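Local coordinates for protein restriction endonuclease (Mycobacterium sp., PDB 4F0Q) that cleaves DNA as a tetrameric, cytosine methylation-dependent restriction endonuclease, probably after recognising the modified base, at residues A265-A277 with T388-I400. Residues are numbered along the deposited sequence; the frame is centred on the assembly and turned at random.
Sequences ASAVQSSKEQQPA and TGSFSRQAQVEII
Gln274 brings its amide to the edge of the Phe391 ring, OE1 lying 3.4 Å from CD2, with amide and ring planes nearly coplanar, 7° apart; Tyr385 meets the same ring edge-to-face, and Val370 and Leu408 also touch Phe391. The Gln274 amide bonds to both polar backbone atoms of Phe391: OE1 accepts from Phe391 N at 2.9 Å, and NE2 gives a 3.0 Å bond to Phe391 O, in the carbonyl plane and on a lone pair. Glutamine suits this place because one flat group can both accept and donate, and its chain, extended beyond CG, carries the amide across to the strand. Gln396 comes from the opposite direction, its amide turned 61° from that of Gln274. The two NE2 atoms, Gln274 NE2 and Gln396 NE2, lie 3.1 Å apart; both are donors, so they converge on Gln269 O instead of bonding each other. Gln396 NE2 reaches that oxygen at 2.8 Å (165°), Gln274 NE2 from above its carbonyl plane. Gln396 OE1 accepts from Gln269 N, and the paired bonds hold its amide against rotation. The two glutamines thus join residues 265-277, with the short helix 271-274, to strand 390-391 and helix 393-401 of the PDDEXK-family nuclease fold. Small Ser390 lets helix 271-274 come close, its OG receiving a weak bond from Gln275 NE2. Val268, beta-branched, splits its methyls: CG1 packs on Arg393 CG at 3.6 Å, and CG2 meets Ile400 CD1 at 3.8 Å.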
ATOM      1  N   ALA A 265      14.398   1.232 -17.600  1.00 23.55           N
ATOM      2  CA  ALA A 265      15.367   2.308 -17.455  1.00 22.61           C
ATOM      3  C   ALA A 265      15.678   2.562 -15.986  1.00 25.21           C
ATOM      4  O   ALA A 265      14.945   2.119 -15.101  1.00 25.71           O
ATOM      5  CB  ALA A 265      14.851   3.575 -18.112  1.00 23.65           C
ATOM      6  N   SER A 266      16.771   3.275 -15.734  1.00 26.65           N
ATOM      7  CA  SER A 266      17.159   3.622 -14.374  1.00 28.88           C
ATOM      8  C   SER A 266      16.106   4.513 -13.724  1.00 26.28           C
ATOM      9  O   SER A 266      15.683   5.514 -14.303  1.00 28.66           O
ATOM     10  CB  SER A 266      18.518   4.323 -14.368  1.00 26.63           C
ATOM     11  OG  SER A 266      18.866   4.751 -13.063  1.00 22.93           O
ATOM     12  N   ALA A 267      15.682   4.138 -12.522  1.00 29.00           N
ATOM     13  CA  ALA A 267      14.673   4.899 -11.795  1.00 26.53           C
ATOM     14  C   ALA A 267      15.315   5.990 -10.944  1.00 24.85           C
ATOM     15  O   ALA A 267      14.636   6.682 -10.187  1.00 19.37           O
ATOM     16  CB  ALA A 267      13.830   3.972 -10.932  1.00 27.66           C
ATOM     17  N   VAL A 268      16.629   6.133 -11.075  1.00 26.90           N
ATOM     18  CA  VAL A 268      17.365   7.158 -10.346  1.00 22.36           C
ATOM     19  C   VAL A 268      17.414   8.460 -11.140  1.00 21.96           C
ATOM     20  O   VAL A 268      18.028   8.527 -12.204  1.00 25.34           O
ATOM     21  CB  VAL A 268      18.802   6.707 -10.034  1.00 21.63           C
ATOM     22  CG1 VAL A 268      19.583   7.839  -9.390  1.00 22.24           C
ATOM     23  CG2 VAL A 268      18.790   5.478  -9.137  1.00 20.22           C
ATOM     24  N   GLN A 269      16.760   9.490 -10.617  1.00 22.98           N
ATOM     25  CA  GLN A 269      16.756  10.793 -11.266  1.00 24.32           C
ATOM     26  C   GLN A 269      17.845  11.686 -10.690  1.00 24.95           C
ATOM     27  O   GLN A 269      18.102  11.668  -9.487  1.00 25.72           O
ATOM     28  CB  GLN A 269      15.395  11.472 -11.106  1.00 23.34           C
ATOM     29  CG  GLN A 269      14.235  10.688 -11.689  1.00 23.19           C
ATOM     30  CD  GLN A 269      12.940  11.471 -11.672  1.00 27.01           C
ATOM     31  OE1 GLN A 269      12.930  12.670 -11.392  1.00 31.01           O
ATOM     32  NE2 GLN A 269      11.836  10.798 -11.973  1.00 39.97           N
ATOM     33  N   SER A 270      18.485  12.464 -11.555  1.00 23.93           N
ATOM     34  CA  SER A 270      19.490  13.418 -11.112  1.00 27.24           C
ATOM     35  C   SER A 270      18.805  14.575 -10.400  1.00 26.33           C
ATOM     36  O   SER A 270      17.578  14.672 -10.396  1.00 24.08           O
ATOM     37  CB  SER A 270      20.300  13.938 -12.301  1.00 25.72           C
ATOM     38  OG  SER A 270      19.474  14.643 -13.212  1.00 25.96           O
ATOM     39  N   SER A 271      19.598  15.452  -9.793  1.00 23.42           N
ATOM     40  CA  SER A 271      19.049  16.626  -9.131  1.00 23.76           C
ATOM     41  C   SER A 271      18.408  17.556 -10.155  1.00 23.25           C
ATOM     42  O   SER A 271      17.426  18.232  -9.860  1.00 26.92           O
ATOM     43  CB  SER A 271      20.132  17.366  -8.343  1.00 22.78           C
ATOM     44  OG  SER A 271      20.622  16.568  -7.280  1.00 22.00           O
ATOM     45  N   LYS A 272      18.962  17.571 -11.364  1.00 25.19           N
ATOM     46  CA  LYS A 272      18.459  18.434 -12.427  1.00 27.13           C
ATOM     47  C   LYS A 272      17.113  17.949 -12.959  1.00 27.00           C
ATOM     48  O   LYS A 272      16.260  18.751 -13.340  1.00 28.35           O
ATOM     49  CB  LYS A 272      19.475  18.536 -13.569  1.00 26.58           C
ATOM     50  CG  LYS A 272      19.097  19.549 -14.640  1.00 31.71           C
ATOM     51  CD  LYS A 272      20.245  19.818 -15.599  1.00 33.18           C
ATOM     52  CE  LYS A 272      20.578  18.592 -16.433  1.00 42.77           C
ATOM     53  NZ  LYS A 272      21.639  18.882 -17.437  1.00 42.46           N
ATOM     54  N   GLU A 273      16.926  16.635 -12.978  1.00 23.21           N
ATOM     55  CA  GLU A 273      15.680  16.048 -13.456  1.00 23.84           C
ATOM     56  C   GLU A 273      14.527  16.295 -12.487  1.00 23.92           C
ATOM     57  O   GLU A 273      13.401  16.560 -12.904  1.00 25.95           O
ATOM     58  CB  GLU A 273      15.854  14.549 -13.703  1.00 25.43           C
ATOM     59  CG  GLU A 273      16.726  14.220 -14.902  1.00 26.95           C
ATOM     60  CD  GLU A 273      17.055  12.744 -14.996  1.00 28.93           C
ATOM     61  OE1 GLU A 273      17.777  12.240 -14.110  1.00 25.42           O
ATOM     62  OE2 GLU A 273      16.590  12.090 -15.952  1.00 37.20           O
ATOM     63  N   GLN A 274      14.815  16.208 -11.193  1.00 26.41           N
ATOM     64  CA  GLN A 274      13.797  16.412 -10.168  1.00 25.99           C
ATOM     65  C   GLN A 274      13.396  17.881 -10.072  1.00 21.26           C
ATOM     66  O   GLN A 274      12.297  18.209  -9.627  1.00 21.48           O
ATOM     67  CB  GLN A 274      14.295  15.913  -8.812  1.00 22.53           C
ATOM     68  CG  GLN A 274      14.745  14.465  -8.814  1.00 19.24           C
ATOM     69  CD  GLN A 274      15.282  14.025  -7.468  1.00 20.74           C
ATOM     70  OE1 GLN A 274      14.613  14.166  -6.445  1.00 20.22           O
ATOM     71  NE2 GLN A 274      16.500  13.496  -7.461  1.00 24.11           N
ATOM     72  N   GLN A 275      14.301  18.760 -10.488  1.00 22.50           N
ATOM     73  CA  GLN A 275      14.039  20.191 -10.505  1.00 20.78           C
ATOM     74  C   GLN A 275      13.447  20.592 -11.851  1.00 24.90           C
ATOM     75  O   GLN A 275      13.684  19.923 -12.857  1.00 22.93           O
ATOM     76  CB  GLN A 275      15.334  20.966 -10.246  1.00 26.48           C
ATOM     77  CG  GLN A 275      15.897  20.786  -8.847  1.00 22.17           C
ATOM     78  CD  GLN A 275      14.988  21.352  -7.778  1.00 21.20           C
ATOM     79  OE1 GLN A 275      14.834  22.567  -7.662  1.00 19.99           O
ATOM     80  NE2 GLN A 275      14.378  20.472  -6.992  1.00 20.73           N
ATOM     81  N   PRO A 276      12.666  21.684 -11.876  1.00 27.59           N
ATOM     82  CA  PRO A 276      12.096  22.168 -13.139  1.00 32.00           C
ATOM     83  C   PRO A 276      13.163  22.786 -14.037  1.00 31.46           C
ATOM     84  O   PRO A 276      14.330  22.852 -13.648  1.00 33.29           O
ATOM     85  CB  PRO A 276      11.103  23.240 -12.681  1.00 31.73           C
ATOM     86  CG  PRO A 276      11.638  23.710 -11.373  1.00 25.44           C
ATOM     87  CD  PRO A 276      12.236  22.500 -10.726  1.00 23.73           C
ATOM     88  N   ALA A 277      12.766  23.234 -15.224  1.00 33.45           N
ATOM     89  CA  ALA A 277      13.699  23.860 -16.157  1.00 32.57           C
ATOM     90  C   ALA A 277      14.280  25.144 -15.573  1.00 32.89           C
ATOM     91  O   ALA A 277      13.777  25.665 -14.578  1.00 37.26           O
ATOM     92  CB  ALA A 277      13.018  24.136 -17.488  1.00 46.12           C
ATOM     93  N   THR A 388      11.206  21.010  -1.466  1.00 17.68           N
ATOM     94  CA  THR A 388      11.444  22.007  -2.503  1.00 18.48           C
ATOM     95  C   THR A 388      12.716  21.690  -3.282  1.00 17.75           C
ATOM     96  O   THR A 388      12.923  22.194  -4.386  1.00 16.96           O
ATOM     97  CB  THR A 388      11.552  23.422  -1.907  1.00 20.35           C
ATOM     98  OG1 THR A 388      12.518  23.424  -0.850  1.00 19.31           O
ATOM     99  CG2 THR A 388      10.208  23.873  -1.353  1.00 17.85           C
ATOM    100  N   GLY A 389      13.567  20.852  -2.697  1.00 21.53           N
ATOM    101  CA  GLY A 389      14.810  20.459  -3.334  1.00 20.04           C
ATOM    102  C   GLY A 389      14.705  19.111  -4.020  1.00 21.06           C
ATOM    103  O   GLY A 389      13.664  18.767  -4.577  1.00 19.54           O
ATOM    104  N   SER A 390      15.791  18.347  -3.977  1.00 24.91           N
ATOM    105  CA  SER A 390      15.827  17.032  -4.604  1.00 21.00           C
ATOM    106  C   SER A 390      16.226  15.957  -3.599  1.00 19.09           C
ATOM    107  O   SER A 390      16.632  16.262  -2.479  1.00 17.83           O
ATOM    108  CB  SER A 390      16.805  17.026  -5.780  1.00 17.25           C
ATOM    109  OG  SER A 390      16.434  17.977  -6.761  1.00 24.15           O
ATOM    110  N   PHE A 391      16.102  14.700  -4.007  1.00 18.31           N
ATOM    111  CA  PHE A 391      16.564  13.586  -3.191  1.00 18.83           C
ATOM    112  C   PHE A 391      17.904  13.096  -3.725  1.00 20.10           C
ATOM    113  O   PHE A 391      18.086  12.966  -4.936  1.00 19.67           O
ATOM    114  CB  PHE A 391      15.541  12.447  -3.194  1.00 19.72           C
ATOM    115  CG  PHE A 391      14.192  12.843  -2.662  1.00 22.80           C
ATOM    116  CD1 PHE A 391      13.941  12.840  -1.300  1.00 17.61           C
ATOM    117  CD2 PHE A 391      13.175  13.218  -3.525  1.00 20.40           C
ATOM    118  CE1 PHE A 391      12.701  13.204  -0.807  1.00 13.71           C
ATOM    119  CE2 PHE A 391      11.933  13.584  -3.037  1.00 18.43           C
ATOM    120  CZ  PHE A 391      11.697  13.576  -1.677  1.00 16.87           C
ATOM    121  N   SER A 392      18.840  12.834  -2.819  1.00 19.31           N
ATOM    122  CA  SER A 392      20.178  12.393  -3.198  1.00 23.12           C
ATOM    123  C   SER A 392      20.135  11.065  -3.940  1.00 23.47           C
ATOM    124  O   SER A 392      19.164  10.316  -3.832  1.00 22.63           O
ATOM    125  CB  SER A 392      21.075  12.277  -1.965  1.00 21.65           C
ATOM    126  OG  SER A 392      20.574  11.310  -1.061  1.00 25.03           O
ATOM    127  N   ARG A 393      21.191  10.781  -4.694  1.00 25.38           N
ATOM    128  CA  ARG A 393      21.258   9.555  -5.475  1.00 24.70           C
ATOM    129  C   ARG A 393      21.240   8.330  -4.570  1.00 24.83           C
ATOM    130  O   ARG A 393      20.576   7.336  -4.868  1.00 24.31           O
ATOM    131  CB  ARG A 393      22.510   9.540  -6.353  1.00 24.88           C
ATOM    132  CG  ARG A 393      22.533   8.395  -7.347  1.00 25.00           C
ATOM    133  CD  ARG A 393      23.720   8.479  -8.288  1.00 23.65           C
ATOM    134  NE  ARG A 393      23.539   7.608  -9.444  1.00 29.53           N
ATOM    135  CZ  ARG A 393      23.850   6.316  -9.465  1.00 30.08           C
ATOM    136  NH1 ARG A 393      24.364   5.738  -8.388  1.00 33.19           N
ATOM    137  NH2 ARG A 393      23.648   5.602 -10.565  1.00 24.29           N
ATOM    138  N   GLN A 394      21.964   8.412  -3.459  1.00 24.59           N
ATOM    139  CA  GLN A 394      22.057   7.301  -2.521  1.00 21.73           C
ATOM    140  C   GLN A 394      20.709   7.002  -1.872  1.00 21.60           C
ATOM    141  O   GLN A 394      20.375   5.843  -1.626  1.00 23.29           O
ATOM    142  CB  GLN A 394      23.113   7.588  -1.452  1.00 23.93           C
ATOM    143  CG  GLN A 394      23.430   6.396  -0.563  1.00 30.55           C
ATOM    144  CD  GLN A 394      23.930   5.197  -1.349  1.00 25.87           C
ATOM    145  OE1 GLN A 394      24.595   5.344  -2.374  1.00 24.90           O
ATOM    146  NE2 GLN A 394      23.608   4.001  -0.871  1.00 28.97           N
ATOM    147  N   ALA A 395      19.937   8.051  -1.605  1.00 19.24           N
ATOM    148  CA  ALA A 395      18.603   7.895  -1.038  1.00 20.73           C
ATOM    149  C   ALA A 395      17.712   7.090  -1.977  1.00 22.00           C
ATOM    150  O   ALA A 395      17.092   6.105  -1.571  1.00 22.76           O
ATOM    151  CB  ALA A 395      17.985   9.257  -0.758  1.00 18.31           C
ATOM    152  N   GLN A 396      17.666   7.513  -3.236  1.00 21.75           N
ATOM    153  CA  GLN A 396      16.875   6.835  -4.255  1.00 18.44           C
ATOM    154  C   GLN A 396      17.343   5.397  -4.454  1.00 20.53           C
ATOM    155  O   GLN A 396      16.527   4.491  -4.623  1.00 21.68           O
ATOM    156  CB  GLN A 396      16.950   7.600  -5.577  1.00 22.09           C
ATOM    157  CG  GLN A 396      16.577   9.069  -5.462  1.00 21.07           C
ATOM    158  CD  GLN A 396      16.693   9.805  -6.781  1.00 17.27           C
ATOM    159  OE1 GLN A 396      15.888   9.606  -7.689  1.00 18.28           O
ATOM    160  NE2 GLN A 396      17.702  10.661  -6.894  1.00 21.97           N
ATOM    161  N   VAL A 397      18.658   5.198  -4.433  1.00 25.30           N
ATOM    162  CA  VAL A 397      19.237   3.864  -4.565  1.00 23.96           C
ATOM    163  C   VAL A 397      18.779   2.947  -3.432  1.00 23.23           C
ATOM    164  O   VAL A 397      18.382   1.806  -3.666  1.00 28.56           O
ATOM    165  CB  VAL A 397      20.783   3.918  -4.608  1.00 28.33           C
ATOM    166  CG1 VAL A 397      21.382   2.545  -4.333  1.00 23.52           C
ATOM    167  CG2 VAL A 397      21.259   4.453  -5.951  1.00 20.90           C
ATOM    168  N   GLU A 398      18.820   3.459  -2.206  1.00 20.80           N
ATOM    169  CA  GLU A 398      18.396   2.681  -1.048  1.00 21.46           C
ATOM    170  C   GLU A 398      16.886   2.449  -1.036  1.00 20.24           C
ATOM    171  O   GLU A 398      16.409   1.461  -0.479  1.00 20.71           O
ATOM    172  CB  GLU A 398      18.856   3.351   0.248  1.00 20.94           C
ATOM    173  CG  GLU A 398      20.370   3.405   0.396  1.00 21.68           C
ATOM    174  CD  GLU A 398      20.813   4.190   1.611  1.00 29.51           C
ATOM    175  OE1 GLU A 398      22.017   4.506   1.710  1.00 29.84           O
ATOM    176  OE2 GLU A 398      19.960   4.486   2.474  1.00 33.80           O
ATOM    177  N   ILE A 399      16.138   3.358  -1.655  1.00 23.81           N
ATOM    178  CA  ILE A 399      14.693   3.192  -1.788  1.00 19.67           C
ATOM    179  C   ILE A 399      14.361   2.080  -2.784  1.00 21.95           C
ATOM    180  O   ILE A 399      13.515   1.226  -2.519  1.00 20.21           O
ATOM    181  CB  ILE A 399      14.006   4.501  -2.230  1.00 19.70           C
ATOM    182  CG1 ILE A 399      14.027   5.524  -1.094  1.00 15.35           C
ATOM    183  CG2 ILE A 399      12.570   4.240  -2.658  1.00 20.76           C
ATOM    184  CD1 ILE A 399      13.452   6.869  -1.478  1.00 14.66           C
ATOM    185  N   ILE A 400      15.041   2.096  -3.926  1.00 20.90           N
ATOM    186  CA  ILE A 400      14.834   1.092  -4.965  1.00 24.63           C
ATOM    187  C   ILE A 400      15.287  -0.298  -4.519  1.00 30.08           C
ATOM    188  O   ILE A 400      14.560  -1.279  -4.684  1.00 33.00           O
ATOM    189  CB  ILE A 400      15.577   1.472  -6.261  1.00 23.71           C
ATOM    190  CG1 ILE A 400      15.019   2.777  -6.830  1.00 20.66           C
ATOM    191  CG2 ILE A 400      15.466   0.357  -7.290  1.00 27.44           C
ATOM    192  CD1 ILE A 400      15.843   3.346  -7.958  1.00 21.14           C
TER
HETATM  193  O   HOH W   1      20.473  13.856  -6.258  1.00 26.76           O